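Muscarinic toxin-like protein 3 homolog (Ophiophagus hannah, PDB 3HH7) probably blocks nicotinic acetylcholine receptors as a homodimeric three-finger neurotoxin of king cobra venom. Local coordinates at residues Tyr4-Gln7 and Pro11-Thr14. Residues are numbered along the deposited sequence; the frame is centred on the assembly and turned at random.
Sequences YNHQ and PETT
With CG set between its backbone N and carbonyl carbon (chi1 61°), His6 turns its imidazole onto the backbone of Glu12, while Tyr4, whose CG lies anti to its carbonyl carbon (chi1 -71°), carries its phenol to the end of the same glutamate. Both belong to the first finger of the three-finger toxin fold, the hairpin built of strands 2-4 and 14-16 and the loop between them. Tyr4 and Thr14 form an antiparallel non-hydrogen-bonded pair whose side chains diverge, and beyond it the two arms lose regular strand geometry. One backbone bond spans the arms here: Asn5 N donates to Thr13 O at 2.9 Å, nearly straight at the hydrogen. The same Thr13 O takes a CA-H...O contact from Tyr4 CA at 3.3 Å, so this oxygen meets one N-H donor and one weaker C-H contact from adjacent residues of the facing arm. Farther along, the His6 side chain packs against the backbone of the other arm. Glu12 CA sits 3.6 Å from the centroid of the His6 ring and almost on its normal, the geometry of a CH-pi contact, and Glu12 CG continues on the same side of the ring, over its CE1-NE2 side, 3.8 Å from each of these atoms. On the Pro11 side, His6 CB rests 3.3 Å from Pro11 O. The extended glutamate then takes its carboxylate to Tyr4, the two planes 52° apart, so the acid group neither stacks on the phenol nor lies coplanar with it. Glu12 OE2 has its hydrogen bond with Gln65 NE2, and Tyr4 N is bonded to Asn64 OD1, which ties this finger to the C-terminal tail; Arg39 NH1 reaches His6 O from the three-stranded sheet. Nearer the strands, Thr14 CG2 meets the phenol obliquely, 3.8 Å from Tyr4 CD1, and the closest approach of Glu12 to that ring is CD to Tyr4 CE1, 3.4 Å.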
loop_
_atom_site.group_PDB
_atom_site.type_symbol
_atom_site.label_atom_id
_atom_site.label_comp_id
_atom_site.label_asym_id
_atom_site.label_seq_id
_atom_site.Cartn_x
_atom_site.Cartn_y
_atom_site.Cartn_z
ATOM N N TYR A 4 -5.498 -7.227 -11.145
ATOM C CA TYR A 4 -5.889 -6.215 -12.118
ATOM C C TYR A 4 -4.641 -5.549 -12.685
ATOM O O TYR A 4 -3.645 -5.381 -11.973
ATOM C CB TYR A 4 -6.776 -5.155 -11.484
ATOM C CG TYR A 4 -8.150 -5.658 -11.135
ATOM C CD1 TYR A 4 -9.099 -5.879 -12.130
ATOM C CD2 TYR A 4 -8.501 -5.912 -9.814
ATOM C CE1 TYR A 4 -10.374 -6.338 -11.809
ATOM C CE2 TYR A 4 -9.761 -6.381 -9.492
ATOM C CZ TYR A 4 -10.690 -6.591 -10.494
ATOM O OH TYR A 4 -11.946 -7.045 -10.153
ATOM N N ASN A 5 -4.688 -5.175 -13.962
ATOM C CA ASN A 5 -3.564 -4.445 -14.549
ATOM C C ASN A 5 -3.951 -3.259 -15.412
ATOM O O ASN A 5 -3.097 -2.676 -16.090
ATOM C CB ASN A 5 -2.606 -5.396 -15.290
ATOM C CG ASN A 5 -3.214 -5.989 -16.541
ATOM O OD1 ASN A 5 -4.433 -6.038 -16.684
ATOM N ND2 ASN A 5 -2.365 -6.459 -17.454
ATOM N N HIS A 6 -5.228 -2.888 -15.363
ATOM C CA HIS A 6 -5.705 -1.742 -16.134
ATOM C C HIS A 6 -5.268 -0.417 -15.517
ATOM O O HIS A 6 -5.155 -0.280 -14.292
ATOM C CB HIS A 6 -7.227 -1.786 -16.325
ATOM C CG HIS A 6 -8.005 -1.753 -15.052
ATOM N ND1 HIS A 6 -7.962 -2.780 -14.132
ATOM C CD2 HIS A 6 -8.879 -0.841 -14.562
ATOM C CE1 HIS A 6 -8.751 -2.484 -13.115
ATOM N NE2 HIS A 6 -9.324 -1.319 -13.353
ATOM N N GLN A 7 -4.995 0.549 -16.389
ATOM C CA GLN A 7 -4.612 1.890 -15.977
ATOM C C GLN A 7 -5.809 2.779 -15.694
ATOM O O GLN A 7 -6.766 2.818 -16.465
ATOM C CB GLN A 7 -3.888 2.621 -17.119
ATOM C CG GLN A 7 -2.601 1.988 -17.588
ATOM C CD GLN A 7 -2.307 2.357 -19.021
ATOM O OE1 GLN A 7 -3.009 1.927 -19.935
ATOM N NE2 GLN A 7 -1.279 3.165 -19.230
ATOM N N PRO A 11 -11.178 0.198 -19.089
ATOM C CA PRO A 11 -11.907 -1.030 -18.735
ATOM C C PRO A 11 -11.040 -2.035 -17.976
ATOM O O PRO A 11 -9.873 -2.206 -18.309
ATOM C CB PRO A 11 -12.296 -1.605 -20.098
ATOM C CG PRO A 11 -12.367 -0.424 -20.992
ATOM C CD PRO A 11 -11.250 0.475 -20.538
ATOM N N GLU A 12 -11.610 -2.685 -16.962
ATOM C CA GLU A 12 -10.873 -3.676 -16.174
ATOM C C GLU A 12 -10.206 -4.735 -17.038
ATOM O O GLU A 12 -10.831 -5.293 -17.953
ATOM C CB GLU A 12 -11.815 -4.407 -15.224
ATOM C CG GLU A 12 -12.254 -3.679 -13.980
ATOM C CD GLU A 12 -13.028 -4.625 -13.059
ATOM O OE1 GLU A 12 -13.363 -5.741 -13.508
ATOM O OE2 GLU A 12 -13.286 -4.266 -11.897
ATOM N N THR A 13 -8.948 -5.021 -16.738
ATOM C CA THR A 13 -8.243 -6.162 -17.311
ATOM C C THR A 13 -7.432 -6.832 -16.219
ATOM O O THR A 13 -7.121 -6.208 -15.200
ATOM C CB THR A 13 -7.319 -5.766 -18.486
ATOM O OG1 THR A 13 -6.327 -4.835 -18.035
ATOM C CG2 THR A 13 -8.135 -5.122 -19.610
ATOM N N THR A 14 -7.119 -8.111 -16.420
ATOM C CA THR A 14 -6.286 -8.822 -15.460
ATOM C C THR A 14 -5.106 -9.506 -16.124
ATOM O O THR A 14 -5.060 -9.698 -17.352
ATOM C CB THR A 14 -7.079 -9.849 -14.635
ATOM O OG1 THR A 14 -7.675 -10.805 -15.514
ATOM C CG2 THR A 14 -8.159 -9.177 -13.808
#